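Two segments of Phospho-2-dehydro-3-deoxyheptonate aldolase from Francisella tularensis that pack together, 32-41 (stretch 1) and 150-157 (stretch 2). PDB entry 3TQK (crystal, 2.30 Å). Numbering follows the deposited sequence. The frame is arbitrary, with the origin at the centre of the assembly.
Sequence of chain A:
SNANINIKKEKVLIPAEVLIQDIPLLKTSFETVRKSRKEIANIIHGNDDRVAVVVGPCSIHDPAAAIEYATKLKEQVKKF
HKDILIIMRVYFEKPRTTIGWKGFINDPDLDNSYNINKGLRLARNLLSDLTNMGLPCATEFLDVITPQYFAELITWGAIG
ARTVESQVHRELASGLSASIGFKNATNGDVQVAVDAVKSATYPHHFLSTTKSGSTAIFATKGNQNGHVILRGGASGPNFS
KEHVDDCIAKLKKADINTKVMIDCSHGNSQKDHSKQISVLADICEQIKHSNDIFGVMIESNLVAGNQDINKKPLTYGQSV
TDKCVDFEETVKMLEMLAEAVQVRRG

Stretch 1 (32-41) TVRKSRKEIA
Stretch 2 (150-157) FAELITWG

Stretch 1 is helical throughout, with phi between -56° and -72° and psi between -32° and -51°, and it belongs to a helix that extends beyond both ends. Its backbone ladder runs from Ser36 N to Thr32 O (2.9 Å) through to Ala41 N to Arg37 O (3.0 Å), and weakens at Lys38 N to Arg34 O (3.3 Å). Stretch 2 turns before it extends: Leu153 N bonds Phe150 O at 2.9 Å, and Ile154 N makes a weak bond to Ala151 O at 3.4 Å. Ile154 (-102/127) opens the chain, Thr155 (-85/-41) kinks it, and Trp156 and Gly157 (-144/135 and -129/168) form strand. The register is set by Arg37 CA and Thr155 CA, 5.1 Å apart; 382 Å² is buried in all.

Thr32 adds almost no surface, but its carbonyl matters to Ser36. Val33, chi1 t, has its CA-to-CB bond sideways and is buried, a compact branched residue lying along the backbone of the turn: Val33 CG2 is 3.6 Å from Glu152 O and 3.8 Å from Leu153 O, while Val33 CG1 is 4.0 Å from Ile154 O. Arg34 and Lys35 point away and remain exposed, as suits long charged chains.

Ser36 points toward stretch 2. With chi1 p, its OG donates to Thr32 O at 2.5 Å, so the hydroxyl is satisfied by its own helix. Ser36 OG also lies 2.6 Å from Thr155 OG1, close enough for a hydroxyl pair; Thr155 has chi1 m.

Arg37 supplies the principal polar anchor. Its CA-to-CB bond points sideways, but chi1 m (-82°) followed by chi2 and chi3 t carries the extended chain to the turn. Arg37 NE and NH2 both donate to Ile154 O, at 2.9 and 2.8 Å with N-H...O angles of 142° and 145°, a fork that places this carbonyl at the guanidinium edge. Ala151 O is also at that edge, 2.9 Å from Arg37 NH2, but the angle is too poor for a hydrogen bond. Nearer the backbone, Arg37 CG packs 3.7 Å from Thr155 O.

Lys38 points away into solvent, and Glu39 lies sideways without contact. One turn after Ser36, Ile40 (chi1 t, chi2 p) points toward stretch 2 and closes the contact with hydrocarbon: Ile40 CG2 meets Thr155 CG2 at 3.9 Å, and Ile40 CG1 approaches Trp156 CD1 obliquely at 4.1 Å. Trp156 has chi1 t and chi2 93°. Thr155, with 95 Å² covered, has its OG1 beside Ser36 OG, while its CG2 packs among Ser36, Arg37 and Ile40. Ala41 makes no contact.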

ATOM      1  N   THR A  32       1.683   2.519  31.387  1.00 27.80           N
ATOM      2  CA  THR A  32       2.889   2.596  30.569  1.00 25.74           C
ATOM      3  C   THR A  32       2.582   3.221  29.209  1.00 24.19           C
ATOM      4  O   THR A  32       3.338   4.072  28.726  1.00 23.15           O
ATOM      5  CB  THR A  32       3.529   1.202  30.376  1.00 26.12           C
ATOM      6  OG1 THR A  32       3.897   0.672  31.647  1.00 25.64           O
ATOM      7  CG2 THR A  32       4.785   1.262  29.484  1.00 24.59           C
ATOM      8  N   VAL A  33       1.479   2.812  28.590  1.00 23.28           N
ATOM      9  CA  VAL A  33       1.134   3.330  27.274  1.00 21.77           C
ATOM     10  C   VAL A  33       0.745   4.801  27.372  1.00 22.25           C
ATOM     11  O   VAL A  33       1.239   5.626  26.611  1.00 21.32           O
ATOM     12  CB  VAL A  33      -0.001   2.527  26.599  1.00 21.55           C
ATOM     13  CG1 VAL A  33      -0.378   3.158  25.263  1.00 18.76           C
ATOM     14  CG2 VAL A  33       0.416   1.059  26.390  1.00 20.85           C
ATOM     15  N   ARG A  34      -0.125   5.126  28.325  1.00 23.74           N
ATOM     16  CA  ARG A  34      -0.610   6.485  28.485  1.00 24.49           C
ATOM     17  C   ARG A  34       0.555   7.444  28.669  1.00 24.39           C
ATOM     18  O   ARG A  34       0.651   8.460  27.973  1.00 24.18           O
ATOM     19  CB  ARG A  34      -1.550   6.601  29.685  1.00 26.14           C
ATOM     20  CG  ARG A  34      -2.115   8.028  29.868  1.00 28.58           C
ATOM     21  CD  ARG A  34      -3.024   8.136  31.061  1.00 32.26           C
ATOM     22  NE  ARG A  34      -2.322   7.767  32.287  1.00 35.30           N
ATOM     23  CZ  ARG A  34      -2.924   7.467  33.435  1.00 39.89           C
ATOM     24  NH1 ARG A  34      -4.253   7.505  33.545  1.00 41.06           N
ATOM     25  NH2 ARG A  34      -2.193   7.117  34.487  1.00 42.36           N
ATOM     26  N   LYS A  35       1.450   7.094  29.584  1.00 24.88           N
ATOM     27  CA  LYS A  35       2.587   7.936  29.912  1.00 25.35           C
ATOM     28  C   LYS A  35       3.583   8.026  28.766  1.00 23.76           C
ATOM     29  O   LYS A  35       3.967   9.129  28.357  1.00 23.61           O
ATOM     30  CB  LYS A  35       3.273   7.404  31.167  1.00 27.03           C
ATOM     31  CG  LYS A  35       4.522   8.153  31.625  1.00 29.71           C
ATOM     32  CD  LYS A  35       5.062   7.468  32.890  1.00 34.05           C
ATOM     33  CE  LYS A  35       6.302   8.123  33.455  1.00 36.20           C
ATOM     34  NZ  LYS A  35       6.372   7.826  34.928  1.00 40.46           N
ATOM     35  N   SER A  36       3.993   6.883  28.235  1.00 22.68           N
ATOM     36  CA  SER A  36       5.004   6.866  27.182  1.00 21.93           C
ATOM     37  C   SER A  36       4.520   7.559  25.913  1.00 21.43           C
ATOM     38  O   SER A  36       5.320   8.163  25.196  1.00 21.43           O
ATOM     39  CB  SER A  36       5.442   5.429  26.871  1.00 22.25           C
ATOM     40  OG  SER A  36       4.357   4.599  26.502  1.00 21.55           O
ATOM     41  N   ARG A  37       3.216   7.483  25.636  1.00 21.12           N
ATOM     42  CA  ARG A  37       2.645   8.165  24.473  1.00 20.48           C
ATOM     43  C   ARG A  37       2.768   9.680  24.598  1.00 21.03           C
ATOM     44  O   ARG A  37       3.095  10.358  23.621  1.00 20.42           O
ATOM     45  CB  ARG A  37       1.179   7.796  24.262  1.00 19.94           C
ATOM     46  CG  ARG A  37       0.970   6.502  23.550  1.00 19.52           C
ATOM     47  CD  ARG A  37      -0.501   6.241  23.363  1.00 19.68           C
ATOM     48  NE  ARG A  37      -0.791   5.018  22.619  1.00 17.42           N
ATOM     49  CZ  ARG A  37      -2.011   4.498  22.490  1.00 18.95           C
ATOM     50  NH1 ARG A  37      -3.050   5.091  23.048  1.00 19.43           N
ATOM     51  NH2 ARG A  37      -2.203   3.380  21.799  1.00 20.56           N
ATOM     52  N   LYS A  38       2.485  10.210  25.786  1.00 22.23           N
ATOM     53  CA  LYS A  38       2.652  11.640  26.024  1.00 23.27           C
ATOM     54  C   LYS A  38       4.130  12.009  25.867  1.00 22.82           C
ATOM     55  O   LYS A  38       4.473  12.987  25.212  1.00 22.08           O
ATOM     56  CB  LYS A  38       2.159  12.049  27.414  1.00 24.66           C
ATOM     57  CG  LYS A  38       0.646  12.006  27.608  1.00 27.51           C
ATOM     58  CD  LYS A  38       0.302  12.520  29.016  1.00 32.00           C
ATOM     59  CE  LYS A  38      -0.998  11.931  29.580  1.00 34.12           C
ATOM     60  NZ  LYS A  38      -0.984  11.955  31.092  1.00 35.85           N
ATOM     61  N   GLU A  39       4.993  11.195  26.453  1.00 22.83           N
ATOM     62  CA  GLU A  39       6.427  11.407  26.351  1.00 23.25           C
ATOM     63  C   GLU A  39       6.969  11.405  24.915  1.00 22.13           C
ATOM     64  O   GLU A  39       7.756  12.284  24.569  1.00 22.59           O
ATOM     65  CB  GLU A  39       7.169  10.395  27.222  1.00 24.19           C
ATOM     66  CG  GLU A  39       6.918  10.620  28.735  1.00 26.95           C
ATOM     67  CD  GLU A  39       7.800   9.753  29.640  1.00 30.91           C
ATOM     68  OE1 GLU A  39       8.622   8.966  29.112  1.00 30.02           O
ATOM     69  OE2 GLU A  39       7.672   9.879  30.890  1.00 35.27           O
ATOM     70  N   ILE A  40       6.569  10.451  24.074  1.00 20.74           N
ATOM     71  CA  ILE A  40       7.089  10.431  22.691  1.00 19.63           C
ATOM     72  C   ILE A  40       6.487  11.572  21.860  1.00 19.43           C
ATOM     73  O   ILE A  40       7.177  12.136  21.008  1.00 19.81           O
ATOM     74  CB  ILE A  40       6.883   9.067  21.968  1.00 18.91           C
ATOM     75  CG1 ILE A  40       7.682   9.009  20.663  1.00 18.87           C
ATOM     76  CG2 ILE A  40       5.401   8.795  21.681  1.00 17.22           C
ATOM     77  CD1 ILE A  40       9.167   9.240  20.798  1.00 16.70           C
ATOM     78  N   ALA A  41       5.220  11.914  22.101  1.00 18.69           N
ATOM     79  CA  ALA A  41       4.597  13.042  21.398  1.00 18.81           C
ATOM     80  C   ALA A  41       5.386  14.346  21.637  1.00 19.23           C
ATOM     81  O   ALA A  41       5.657  15.088  20.697  1.00 19.52           O
ATOM     82  CB  ALA A  41       3.115  13.215  21.811  1.00 18.49           C
ATOM     83  N   PHE A 150      -4.227  -5.135  18.935  1.00 20.26           N
ATOM     84  CA  PHE A 150      -3.227  -4.649  19.897  1.00 20.32           C
ATOM     85  C   PHE A 150      -2.853  -3.157  19.862  1.00 19.39           C
ATOM     86  O   PHE A 150      -1.901  -2.751  20.535  1.00 19.31           O
ATOM     87  CB  PHE A 150      -1.943  -5.489  19.773  1.00 21.02           C
ATOM     88  CG  PHE A 150      -1.442  -5.653  18.359  1.00 20.55           C
ATOM     89  CD1 PHE A 150      -1.496  -6.879  17.733  1.00 22.02           C
ATOM     90  CD2 PHE A 150      -0.917  -4.586  17.663  1.00 21.77           C
ATOM     91  CE1 PHE A 150      -1.036  -7.038  16.434  1.00 21.20           C
ATOM     92  CE2 PHE A 150      -0.459  -4.752  16.367  1.00 21.99           C
ATOM     93  CZ  PHE A 150      -0.524  -5.985  15.763  1.00 20.37           C
ATOM     94  N   ALA A 151      -3.586  -2.336  19.125  1.00 18.76           N
ATOM     95  CA  ALA A 151      -3.178  -0.925  18.927  1.00 18.76           C
ATOM     96  C   ALA A 151      -3.132  -0.101  20.224  1.00 19.11           C
ATOM     97  O   ALA A 151      -2.406   0.892  20.295  1.00 19.60           O
ATOM     98  CB  ALA A 151      -4.092  -0.236  17.905  1.00 18.08           C
ATOM     99  N   GLU A 152      -3.909  -0.512  21.228  1.00 19.68           N
ATOM    100  CA  GLU A 152      -3.941   0.151  22.535  1.00 20.09           C
ATOM    101  C   GLU A 152      -2.764  -0.257  23.439  1.00 20.13           C
ATOM    102  O   GLU A 152      -2.629   0.264  24.543  1.00 21.37           O
ATOM    103  CB  GLU A 152      -5.300  -0.093  23.245  1.00 20.86           C
ATOM    104  CG  GLU A 152      -5.413  -1.360  24.162  1.00 22.09           C
ATOM    105  CD  GLU A 152      -5.664  -2.681  23.413  1.00 21.95           C
ATOM    106  OE1 GLU A 152      -5.237  -2.831  22.249  1.00 20.75           O
ATOM    107  OE2 GLU A 152      -6.290  -3.585  24.008  1.00 21.03           O
ATOM    108  N   LEU A 153      -1.929  -1.186  22.979  1.00 19.72           N
ATOM    109  CA  LEU A 153      -0.691  -1.562  23.676  1.00 19.35           C
ATOM    110  C   LEU A 153       0.546  -0.926  23.014  1.00 18.79           C
ATOM    111  O   LEU A 153       1.669  -1.090  23.484  1.00 18.67           O
ATOM    112  CB  LEU A 153      -0.548  -3.079  23.669  1.00 19.67           C
ATOM    113  CG  LEU A 153      -1.572  -3.842  24.508  1.00 19.64           C
ATOM    114  CD1 LEU A 153      -1.634  -5.304  24.083  1.00 18.15           C
ATOM    115  CD2 LEU A 153      -1.258  -3.710  25.994  1.00 19.34           C
ATOM    116  N   ILE A 154       0.318  -0.181  21.931  1.00 18.02           N
ATOM    117  CA  ILE A 154       1.391   0.424  21.138  1.00 16.99           C
ATOM    118  C   ILE A 154       1.518   1.918  21.463  1.00 17.32           C
ATOM    119  O   ILE A 154       0.527   2.674  21.411  1.00 16.23           O
ATOM    120  CB  ILE A 154       1.122   0.246  19.642  1.00 16.17           C
ATOM    121  CG1 ILE A 154       1.160  -1.242  19.287  1.00 15.89           C
ATOM    122  CG2 ILE A 154       2.121   1.040  18.779  1.00 15.10           C
ATOM    123  CD1 ILE A 154       2.432  -1.941  19.694  1.00 15.65           C
ATOM    124  N   THR A 155       2.747   2.307  21.811  1.00 17.45           N
ATOM    125  CA  THR A 155       3.118   3.688  22.103  1.00 17.23           C
ATOM    126  C   THR A 155       3.464   4.464  20.833  1.00 17.27           C
ATOM    127  O   THR A 155       3.096   5.623  20.684  1.00 17.39           O
ATOM    128  CB  THR A 155       4.336   3.714  23.009  1.00 17.72           C
ATOM    129  OG1 THR A 155       3.960   3.246  24.314  1.00 17.33           O
ATOM    130  CG2 THR A 155       4.937   5.146  23.096  1.00 17.71           C
ATOM    131  N   TRP A 156       4.185   3.805  19.936  1.00 17.20           N
ATOM    132  CA  TRP A 156       4.683   4.410  18.718  1.00 17.49           C
ATOM    133  C   TRP A 156       4.617   3.371  17.621  1.00 17.59           C
ATOM    134  O   TRP A 156       5.011   2.233  17.832  1.00 17.49           O
ATOM    135  CB  TRP A 156       6.138   4.823  18.897  1.00 18.06           C
ATOM    136  CG  TRP A 156       6.777   5.385  17.683  1.00 18.06           C
ATOM    137  CD1 TRP A 156       6.854   6.700  17.342  1.00 18.56           C
ATOM    138  CD2 TRP A 156       7.462   4.667  16.663  1.00 18.41           C
ATOM    139  NE1 TRP A 156       7.527   6.841  16.167  1.00 18.52           N
ATOM    140  CE2 TRP A 156       7.919   5.606  15.732  1.00 17.51           C
ATOM    141  CE3 TRP A 156       7.721   3.313  16.436  1.00 18.93           C
ATOM    142  CZ2 TRP A 156       8.621   5.244  14.596  1.00 18.23           C
ATOM    143  CZ3 TRP A 156       8.424   2.956  15.311  1.00 18.60           C
ATOM    144  CH2 TRP A 156       8.862   3.916  14.402  1.00 18.54           C
ATOM    145  N   GLY A 157       4.133   3.761  16.451  1.00 17.89           N
ATOM    146  CA  GLY A 157       4.025   2.826  15.332  1.00 18.03           C
ATOM    147  C   GLY A 157       4.646   3.360  14.075  1.00 18.23           C
ATOM    148  O   GLY A 157       4.938   4.540  13.989  1.00 19.04           O
TER